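Local coordinates for protein phosphatidylserine synthase (Haemophilus influenzae, PDB 3HSI) that is a member of the phospholipase D superfamily, with an alpha/beta fold in which mixed beta sheets are flanked by helices, at residues C[63-68]-C[162-167]; C[268-273]-C[369-374]; C[20-25]-C[232-237]. One frame throughout, in Å; residues are numbered along the deposited sequence.

Contact 1. Residues C[63-68]-C[162-167]; sequences DEAGQE and VYLHQF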
loop_
_atom_site.group_PDB
_atom_site.type_symbol
_atom_site.label_atom_id
_atom_site.label_comp_id
_atom_site.label_asym_id
_atom_site.label_seq_id
_atom_site.Cartn_x
_atom_site.Cartn_y
_atom_site.Cartn_z
ATOM N N ASP C 63 -1.100 25.008 -18.254
ATOM C CA ASP C 63 -0.571 26.365 -18.113
ATOM C C ASP C 63 0.040 26.836 -19.447
ATOM O O ASP C 63 -0.198 26.223 -20.487
ATOM C CB ASP C 63 0.424 26.422 -16.950
ATOM C CG ASP C 63 1.593 25.446 -17.135
ATOM O OD1 ASP C 63 1.821 25.015 -18.293
ATOM O OD2 ASP C 63 2.298 25.139 -16.139
ATOM N N GLU C 64 0.820 27.916 -19.426
ATOM C CA GLU C 64 1.295 28.533 -20.690
ATOM C C GLU C 64 2.281 27.688 -21.482
ATOM O O GLU C 64 2.252 27.696 -22.711
ATOM C CB GLU C 64 1.893 29.916 -20.447
ATOM C CG GLU C 64 0.878 30.922 -19.994
ATOM C CD GLU C 64 0.788 31.047 -18.465
ATOM O OE1 GLU C 64 1.014 30.064 -17.716
ATOM O OE2 GLU C 64 0.474 32.166 -18.007
ATOM N N ALA C 65 3.175 27.003 -20.779
ATOM C CA ALA C 65 4.094 26.049 -21.418
ATOM C C ALA C 65 3.317 24.852 -22.027
ATOM O O ALA C 65 3.543 24.471 -23.189
ATOM C CB ALA C 65 5.172 25.577 -20.425
ATOM N N GLY C 66 2.385 24.288 -21.255
ATOM C CA GLY C 66 1.522 23.208 -21.764
ATOM C C GLY C 66 0.855 23.585 -23.075
ATOM O O GLY C 66 0.785 22.771 -24.002
ATOM N N GLN C 67 0.380 24.830 -23.145
ATOM C CA GLN C 67 -0.355 25.339 -24.266
ATOM C C GLN C 67 0.551 25.535 -25.476
ATOM O O GLN C 67 0.159 25.219 -26.601
ATOM C CB GLN C 67 -1.031 26.669 -23.902
ATOM C CG GLN C 67 -1.865 27.299 -25.040
ATOM C CD GLN C 67 -3.155 26.523 -25.329
ATOM O OE1 GLN C 67 -4.046 26.434 -24.478
ATOM N NE2 GLN C 67 -3.246 25.928 -26.530
ATOM N N GLU C 68 1.742 26.072 -25.246
ATOM C CA GLU C 68 2.713 26.267 -26.315
ATOM C C GLU C 68 3.095 24.908 -26.908
ATOM O O GLU C 68 3.130 24.750 -28.133
ATOM C CB GLU C 68 3.945 26.969 -25.783
ATOM C CG GLU C 68 4.853 27.496 -26.888
ATOM C CD GLU C 68 6.069 28.238 -26.362
ATOM O OE1 GLU C 68 6.117 28.582 -25.151
ATOM O OE2 GLU C 68 6.992 28.478 -27.179
ATOM N N VAL C 162 7.344 25.367 -14.919
ATOM C CA VAL C 162 8.640 25.228 -14.260
ATOM C C VAL C 162 9.597 24.241 -14.944
ATOM O O VAL C 162 10.760 24.568 -15.155
ATOM C CB VAL C 162 8.562 25.115 -12.686
ATOM C CG1 VAL C 162 8.081 26.455 -12.119
ATOM C CG2 VAL C 162 7.672 23.952 -12.219
ATOM N N TYR C 163 9.085 23.093 -15.396
ATOM C CA TYR C 163 9.945 22.114 -16.067
ATOM C C TYR C 163 10.513 22.635 -17.386
ATOM O O TYR C 163 11.595 22.201 -17.817
ATOM C CB TYR C 163 9.202 20.786 -16.320
ATOM C CG TYR C 163 9.053 19.872 -15.111
ATOM C CD1 TYR C 163 7.796 19.553 -14.601
ATOM C CD2 TYR C 163 10.174 19.314 -14.497
ATOM C CE1 TYR C 163 7.658 18.700 -13.487
ATOM C CE2 TYR C 163 10.057 18.471 -13.395
ATOM C CZ TYR C 163 8.796 18.150 -12.902
ATOM O OH TYR C 163 8.706 17.310 -11.801
ATOM N N LEU C 164 9.801 23.547 -18.036
ATOM C CA LEU C 164 10.264 24.095 -19.313
ATOM C C LEU C 164 10.832 25.524 -19.211
ATOM O O LEU C 164 11.150 26.163 -20.240
ATOM C CB LEU C 164 9.116 24.038 -20.327
ATOM C CG LEU C 164 8.929 22.703 -21.071
ATOM C CD1 LEU C 164 8.933 21.527 -20.142
ATOM C CD2 LEU C 164 7.642 22.710 -21.839
ATOM N N HIS C 165 10.977 26.009 -17.967
ATOM C CA HIS C 165 11.460 27.356 -17.700
ATOM C C HIS C 165 10.679 28.391 -18.512
ATOM O O HIS C 165 11.259 29.217 -19.208
ATOM C CB HIS C 165 12.951 27.453 -18.031
ATOM C CG HIS C 165 13.649 28.549 -17.308
ATOM N ND1 HIS C 165 15.016 28.604 -17.187
ATOM C CD2 HIS C 165 13.165 29.628 -16.643
ATOM C CE1 HIS C 165 15.347 29.680 -16.492
ATOM N NE2 HIS C 165 14.240 30.313 -16.143
ATOM N N GLN C 166 9.356 28.351 -18.407
ATOM C CA GLN C 166 8.522 29.300 -19.139
ATOM C C GLN C 166 8.774 30.768 -18.762
ATOM O O GLN C 166 8.799 31.639 -19.643
ATOM C CB GLN C 166 7.036 28.946 -18.988
ATOM C CG GLN C 166 6.108 29.685 -19.977
ATOM C CD GLN C 166 6.276 29.182 -21.399
ATOM O OE1 GLN C 166 7.031 28.239 -21.650
ATOM N NE2 GLN C 166 5.570 29.794 -22.333
ATOM N N PHE C 167 8.908 31.055 -17.467
ATOM C CA PHE C 167 9.187 32.432 -17.039
ATOM C C PHE C 167 10.516 32.470 -16.297
ATOM O O PHE C 167 11.509 31.989 -16.829
ATOM C CB PHE C 167 8.001 33.065 -16.278
ATOM C CG PHE C 167 6.697 33.004 -17.061
ATOM C CD1 PHE C 167 5.743 32.011 -16.793
ATOM C CD2 PHE C 167 6.461 33.887 -18.120
ATOM C CE1 PHE C 167 4.545 31.927 -17.541
ATOM C CE2 PHE C 167 5.261 33.825 -18.888
ATOM C CZ PHE C 167 4.301 32.846 -18.595
#
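Helix 64-79 begins beside the loop 162-167, and its first turn is fixed by an N-cap: D63 OD1 accepts from G66 N at 3.1 Å, met nearly along the C-O axis. The facing loop opens with a type I turn from V162 to H165, which presents L164 and then Q166 to the helix. The dense part of the contact gathers round the buried A65. Its methyl CB sits 3.5 Å from Q166 OE1, while L164 CD2 approaches the same A65 CB to 4.0 Å. Q166 sets CG anti to its backbone N (chi1 -167°) and then bends at chi2, which lays the amide along the helix. Q166 NE2 gives a nearly straight hydrogen bond (167°) to E68 OE1 at 3.1 Å, that oxygen lying in the amide plane although the carboxylate is turned 74° from it. K39 NZ makes a salt bridge to E68 OE1 and a hydrogen bond to Q166 OE1, so both ends of the amide have a partner, which should fix its rotation.

Toward solvent the fit is looser. The exposed F167 turns its ring edge to E64 CD, with F167 CZ 3.9 Å from E64 OE2, and Q166 CG lies over one ring face near the rim. E64 OE1 takes its hydrogen bond from N161 ND2. Within the fold, helix 35-48 borders the dense side, L164 touching F38 and E68 touching I43, while V162 joins R171 of strand 171-179 through backbone hydrogen bonds.

Contact 2. Residues C[268-273]-C[369-374]; sequences LQVQKK and WVDDRY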
loop_
_atom_site.group_PDB
_atom_site.type_symbol
_atom_site.label_atom_id
_atom_site.label_comp_id
_atom_site.label_asym_id
_atom_site.label_seq_id
_atom_site.Cartn_x
_atom_site.Cartn_y
_atom_site.Cartn_z
ATOM N N LEU C 268 25.172 -2.903 -5.460
ATOM C CA LEU C 268 26.038 -3.962 -4.944
ATOM C C LEU C 268 27.307 -4.119 -5.729
ATOM O O LEU C 268 28.257 -4.665 -5.211
ATOM C CB LEU C 268 25.328 -5.308 -4.956
ATOM C CG LEU C 268 24.251 -5.490 -3.909
ATOM C CD1 LEU C 268 23.404 -6.649 -4.323
ATOM C CD2 LEU C 268 24.904 -5.714 -2.565
ATOM N N GLN C 269 27.307 -3.700 -6.993
ATOM C CA GLN C 269 28.435 -3.929 -7.880
ATOM C C GLN C 269 29.343 -2.731 -8.073
ATOM O O GLN C 269 30.150 -2.724 -8.991
ATOM C CB GLN C 269 27.945 -4.405 -9.265
ATOM C CG GLN C 269 27.640 -5.910 -9.288
ATOM C CD GLN C 269 28.907 -6.724 -9.142
ATOM O OE1 GLN C 269 29.815 -6.615 -9.967
ATOM N NE2 GLN C 269 28.984 -7.537 -8.082
ATOM N N VAL C 270 29.207 -1.716 -7.236
ATOM C CA VAL C 270 30.142 -0.603 -7.207
ATOM C C VAL C 270 31.557 -1.073 -6.833
ATOM O O VAL C 270 31.755 -1.728 -5.805
ATOM C CB VAL C 270 29.666 0.477 -6.224
ATOM C CG1 VAL C 270 30.712 1.619 -6.081
ATOM C CG2 VAL C 270 28.329 1.020 -6.683
ATOM N N GLN C 271 32.540 -0.741 -7.667
ATOM C CA GLN C 271 33.912 -1.118 -7.369
ATOM C C GLN C 271 34.677 0.020 -6.693
ATOM O O GLN C 271 35.536 -0.232 -5.844
ATOM C CB GLN C 271 34.643 -1.560 -8.642
ATOM C CG GLN C 271 34.012 -2.753 -9.352
ATOM C CD GLN C 271 33.928 -3.987 -8.467
ATOM O OE1 GLN C 271 32.870 -4.295 -7.906
ATOM N NE2 GLN C 271 35.041 -4.702 -8.334
ATOM N N LYS C 272 34.360 1.260 -7.074
ATOM C CA LYS C 272 35.090 2.449 -6.639
ATOM C C LYS C 272 34.184 3.572 -6.133
ATOM O O LYS C 272 34.370 4.060 -5.019
ATOM C CB LYS C 272 35.958 2.993 -7.788
ATOM C CG LYS C 272 37.201 2.166 -8.039
ATOM C CD LYS C 272 38.021 2.750 -9.152
ATOM C CE LYS C 272 39.359 2.044 -9.250
ATOM N NZ LYS C 272 40.422 2.645 -8.394
ATOM N N LYS C 273 33.245 4.016 -6.971
ATOM C CA LYS C 273 32.436 5.201 -6.649
ATOM C C LYS C 273 31.009 5.063 -7.155
ATOM O O LYS C 273 30.767 4.549 -8.244
ATOM C CB LYS C 273 33.097 6.521 -7.148
ATOM C CG LYS C 273 32.234 7.761 -6.876
ATOM C CD LYS C 273 33.021 9.019 -6.446
ATOM C CE LYS C 273 32.338 10.294 -6.939
ATOM N NZ LYS C 273 32.696 10.507 -8.419
ATOM N N TRP C 369 25.041 6.653 -11.101
ATOM C CA TRP C 369 26.229 6.391 -11.861
ATOM C C TRP C 369 27.118 5.427 -11.065
ATOM O O TRP C 369 27.419 5.668 -9.900
ATOM C CB TRP C 369 27.021 7.673 -12.089
ATOM C CG TRP C 369 26.424 8.759 -12.910
ATOM C CD1 TRP C 369 26.769 9.093 -14.206
ATOM C CD2 TRP C 369 25.462 9.752 -12.486
ATOM N NE1 TRP C 369 26.058 10.224 -14.614
ATOM C CE2 TRP C 369 25.268 10.651 -13.577
ATOM C CE3 TRP C 369 24.758 9.971 -11.304
ATOM C CZ2 TRP C 369 24.393 11.744 -13.505
ATOM C CZ3 TRP C 369 23.900 11.064 -11.232
ATOM C CH2 TRP C 369 23.723 11.931 -12.322
ATOM N N VAL C 370 27.555 4.364 -11.721
ATOM C CA VAL C 370 28.425 3.352 -11.107
ATOM C C VAL C 370 29.795 3.410 -11.748
ATOM O O VAL C 370 29.933 3.202 -12.961
ATOM C CB VAL C 370 27.813 1.948 -11.222
ATOM C CG1 VAL C 370 28.811 0.848 -10.701
ATOM C CG2 VAL C 370 26.481 1.940 -10.439
ATOM N N ASP C 371 30.796 3.759 -10.940
ATOM C CA ASP C 371 32.193 3.880 -11.428
ATOM C C ASP C 371 32.162 4.663 -12.766
ATOM O O ASP C 371 31.468 5.687 -12.853
ATOM C CB ASP C 371 32.841 2.494 -11.552
ATOM C CG ASP C 371 32.731 1.664 -10.252
ATOM O OD1 ASP C 371 32.735 2.227 -9.146
ATOM O OD2 ASP C 371 32.618 0.427 -10.325
ATOM N N ASP C 372 32.835 4.176 -13.804
ATOM C CA ASP C 372 32.793 4.807 -15.133
ATOM C C ASP C 372 32.129 3.882 -16.154
ATOM O O ASP C 372 32.340 4.013 -17.368
ATOM C CB ASP C 372 34.211 5.194 -15.591
ATOM C CG ASP C 372 35.226 4.069 -15.345
ATOM O OD1 ASP C 372 34.825 2.978 -14.814
ATOM O OD2 ASP C 372 36.432 4.267 -15.665
ATOM N N ARG C 373 31.291 2.985 -15.651
ATOM C CA ARG C 373 30.866 1.791 -16.369
ATOM C C ARG C 373 29.346 1.765 -16.663
ATOM O O ARG C 373 28.924 1.381 -17.763
ATOM C CB ARG C 373 31.288 0.598 -15.501
ATOM C CG ARG C 373 31.112 -0.804 -16.051
ATOM C CD ARG C 373 31.943 -1.841 -15.196
ATOM N NE ARG C 373 31.263 -2.241 -13.947
ATOM C CZ ARG C 373 31.420 -1.638 -12.753
ATOM N NH1 ARG C 373 32.243 -0.602 -12.622
ATOM N NH2 ARG C 373 30.767 -2.067 -11.676
ATOM N N TYR C 374 28.535 2.193 -15.689
ATOM C CA TYR C 374 27.074 2.299 -15.862
ATOM C C TYR C 374 26.531 3.669 -15.526
ATOM O O TYR C 374 26.972 4.299 -14.552
ATOM C CB TYR C 374 26.362 1.331 -14.942
ATOM C CG TYR C 374 26.708 -0.119 -15.158
ATOM C CD1 TYR C 374 26.091 -0.851 -16.178
ATOM C CD2 TYR C 374 27.628 -0.751 -14.341
ATOM C CE1 TYR C 374 26.372 -2.179 -16.382
ATOM C CE2 TYR C 374 27.943 -2.088 -14.539
ATOM C CZ TYR C 374 27.298 -2.793 -15.558
ATOM O OH TYR C 374 27.577 -4.106 -15.755
#
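The backbones of 268-273 and 369-374 meet antiparallel at one bond, D371 N to K273 O at 2.8 Å, where strand 273-277 starts alongside strand 367-370. The second segment turns over a beta hairpin of the PLD-like domain, strand 367-370 returning as 374-378, with a classic beta bulge in which R373 and Y374 both face V370; V370 O accepts from the N of each.

D371, at a positive phi of 45° in the hairpin turn, holds the contact together. Its CG is anti to the carbonyl carbon (chi1 -53°), and the carboxylate meets three successive backbone N-H groups of the facing loop. Q271 N reaches the syn lone pair of D371 OD2 at 2.9 Å. D371 OD1 accepts twice, from K273 N at 2.9 Å, nearly along its C-O axis, and from K272 N at 2.8 Å, which comes from above the carboxylate plane. On the anti side of OD2 a salt bridge forms within the hairpin, R373 NH1 to D371 OD2 at 2.5 Å, with the acceptor in the guanidinium plane. Four donors on one carboxylate are consistent with its being ionised.

R373 also turns an edge of its guanidinium to the end of helix 258-268: its NH2 lies 2.8 Å from Q269 O, but the angle of 116° makes this hydrogen bond weak. Q269 is the first residue to leave helical geometry, and its side chain touches helix 8-18. V370 packs on L266 and L274 besides V270. That last valine pair crosses obliquely, V270 CG2 lying 4.1 Å from V370 CG1.

Contact 3. Residues C[20-25]-C[232-237]; sequences PFLALQ and YSLKSA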
loop_
_atom_site.group_PDB
_atom_site.type_symbol
_atom_site.label_atom_id
_atom_site.label_comp_id
_atom_site.label_asym_id
_atom_site.label_seq_id
_atom_site.Cartn_x
_atom_site.Cartn_y
_atom_site.Cartn_z
ATOM N N PRO C 20 20.503 -7.792 -21.797
ATOM C CA PRO C 20 20.706 -7.573 -23.225
ATOM C C PRO C 20 20.919 -6.084 -23.499
ATOM O O PRO C 20 20.327 -5.240 -22.825
ATOM C CB PRO C 20 19.379 -8.047 -23.844
ATOM C CG PRO C 20 18.330 -7.717 -22.806
ATOM C CD PRO C 20 19.056 -7.921 -21.448
ATOM N N PHE C 21 21.768 -5.769 -24.463
ATOM C CA PHE C 21 22.188 -4.403 -24.671
ATOM C C PHE C 21 22.228 -4.143 -26.147
ATOM O O PHE C 21 22.630 -4.999 -26.905
ATOM C CB PHE C 21 23.598 -4.174 -24.131
ATOM C CG PHE C 21 23.632 -3.808 -22.690
ATOM C CD1 PHE C 21 23.363 -2.492 -22.290
ATOM C CD2 PHE C 21 23.949 -4.778 -21.724
ATOM C CE1 PHE C 21 23.362 -2.146 -20.922
ATOM C CE2 PHE C 21 23.982 -4.445 -20.355
ATOM C CZ PHE C 21 23.683 -3.120 -19.951
ATOM N N LEU C 22 21.819 -2.946 -26.526
ATOM C CA LEU C 22 21.811 -2.518 -27.906
ATOM C C LEU C 22 22.914 -1.473 -28.104
ATOM O O LEU C 22 23.033 -0.507 -27.333
ATOM C CB LEU C 22 20.426 -1.940 -28.195
ATOM C CG LEU C 22 20.153 -1.016 -29.373
ATOM C CD1 LEU C 22 20.352 -1.704 -30.733
ATOM C CD2 LEU C 22 18.703 -0.500 -29.224
ATOM N N ALA C 23 23.710 -1.671 -29.141
ATOM C CA ALA C 23 24.869 -0.827 -29.428
ATOM C C ALA C 23 24.471 0.602 -29.755
ATOM O O ALA C 23 23.495 0.843 -30.457
ATOM C CB ALA C 23 25.707 -1.436 -30.550
ATOM N N LEU C 24 25.220 1.554 -29.232
ATOM C CA LEU C 24 24.848 2.957 -29.326
ATOM C C LEU C 24 26.080 3.783 -29.661
ATOM O O LEU C 24 27.038 3.763 -28.897
ATOM C CB LEU C 24 24.364 3.368 -27.946
ATOM C CG LEU C 24 23.110 4.145 -27.620
ATOM C CD1 LEU C 24 23.180 4.354 -26.124
ATOM C CD2 LEU C 24 23.110 5.469 -28.316
ATOM N N GLN C 25 26.107 4.511 -30.774
ATOM C CA GLN C 25 27.258 5.392 -30.999
ATOM C C GLN C 25 27.217 6.596 -30.070
ATOM O O GLN C 25 26.134 7.034 -29.656
ATOM C CB GLN C 25 27.395 5.758 -32.464
ATOM C CG GLN C 25 27.289 4.519 -33.322
ATOM C CD GLN C 25 28.236 4.543 -34.453
ATOM O OE1 GLN C 25 28.243 5.495 -35.239
ATOM N NE2 GLN C 25 29.069 3.500 -34.565
ATOM N N TYR C 232 10.370 -4.444 -22.195
ATOM C CA TYR C 232 10.756 -3.912 -23.507
ATOM C C TYR C 232 11.410 -5.057 -24.278
ATOM O O TYR C 232 11.941 -5.964 -23.656
ATOM C CB TYR C 232 11.745 -2.768 -23.358
ATOM C CG TYR C 232 11.164 -1.499 -22.765
ATOM C CD1 TYR C 232 10.628 -0.522 -23.590
ATOM C CD2 TYR C 232 11.144 -1.281 -21.389
ATOM C CE1 TYR C 232 10.098 0.636 -23.083
ATOM C CE2 TYR C 232 10.606 -0.100 -20.859
ATOM C CZ TYR C 232 10.097 0.849 -21.734
ATOM O OH TYR C 232 9.536 2.018 -21.302
ATOM N N SER C 233 11.335 -5.042 -25.608
ATOM C CA SER C 233 12.022 -6.050 -26.435
ATOM C C SER C 233 13.069 -5.387 -27.327
ATOM O O SER C 233 12.882 -4.287 -27.808
ATOM C CB SER C 233 11.040 -6.800 -27.347
ATOM O OG SER C 233 10.221 -7.657 -26.604
ATOM N N LEU C 234 14.169 -6.092 -27.533
ATOM C CA LEU C 234 15.221 -5.615 -28.399
ATOM C C LEU C 234 15.399 -6.610 -29.533
ATOM O O LEU C 234 15.220 -7.816 -29.340
ATOM C CB LEU C 234 16.512 -5.447 -27.600
ATOM C CG LEU C 234 16.486 -4.348 -26.537
ATOM C CD1 LEU C 234 17.780 -4.350 -25.738
ATOM C CD2 LEU C 234 16.218 -2.967 -27.170
ATOM N N LYS C 235 15.734 -6.114 -30.717
ATOM C CA LYS C 235 16.008 -7.025 -31.812
ATOM C C LYS C 235 17.472 -7.443 -31.938
ATOM O O LYS C 235 17.753 -8.626 -32.124
ATOM C CB LYS C 235 15.465 -6.485 -33.136
ATOM C CG LYS C 235 14.020 -6.835 -33.344
ATOM C CD LYS C 235 13.415 -6.134 -34.547
ATOM C CE LYS C 235 11.907 -6.368 -34.541
ATOM N NZ LYS C 235 11.107 -5.134 -34.800
ATOM N N SER C 236 18.408 -6.501 -31.856
ATOM C CA SER C 236 19.804 -6.872 -32.100
ATOM C C SER C 236 20.711 -6.788 -30.859
ATOM O O SER C 236 21.895 -6.430 -30.962
ATOM C CB SER C 236 20.394 -6.176 -33.362
ATOM O OG SER C 236 20.431 -4.757 -33.245
ATOM N N ALA C 237 20.144 -7.179 -29.706
ATOM C CA ALA C 237 20.819 -7.142 -28.399
ATOM C C ALA C 237 21.796 -8.298 -28.148
ATOM O O ALA C 237 21.518 -9.467 -28.465
ATOM C CB ALA C 237 19.800 -7.078 -27.284
#
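L234 spreads its two methyls over L22 and the backbone of P20: L234 CD2 lies 4.1 Å from L22 CD2, and L234 CD1 is 4.0 Å from P20 O. This joins the short strand 22-23, which pairs antiparallel with strand 245-252 in a mixed beta sheet, to the loop that leads from helix 216-229 back into the same sheet. With CG anti to the carbonyl carbon in L234 (chi1 -67°) and anti to the backbone N in L22 (chi1 161°), the two side chains cross obliquely and meet through their CD2 methyls. A second apolar touch lies beside them, P20 CB against A237 CB at 3.6 Å.

No conventional hydrogen bond links the two segments, which bury 262 Å² between them. The two backbones nevertheless run close, with the CA atoms of L22 and A237 4.8 Å apart, and one residue further on V238 shares a backbone hydrogen bond with F21. F21 itself directs its side chain away from the loop, where the ring meets that of Y398.

At the outer end S236 holds OG between its backbone N and carbonyl carbon, the crowded position. S236 OG stands 4.0 Å from the methyl L22 CD1, a van der Waals contact; its hydrogen bond is with E182 OE1 at the start of helix 181-195. The same helix borders the leucine pair, L22 touching E182 and L234 touching S186. The closest approach of the segments is a CA-H...O contact, A237 CA to F21 O at 3.2 Å, bent to 138° at the hydrogen.

From the N terminus the chain leaves helix 8-18 and at 20-25 opens the loop that contact 3 closes at 232-237. Contact 1 is nested inside it, opening at 63-68 and closing at 162-167, where the start of helix 64-79 meets a loop between strands 151-155 and 171-179 of one sheet. Contact 2 follows in series, from 268-273 to 369-374; no loops cross. Contacts 2 and 3 both reach the other sheet, which contains strands 245-252 and 367-370, their nearest atoms about 5 Å apart, and helix 8-18, leading into contact 3, touches contact 2 through L16. Contact 1 lies across the chain's centre from contact 2, about 36 Å between centres.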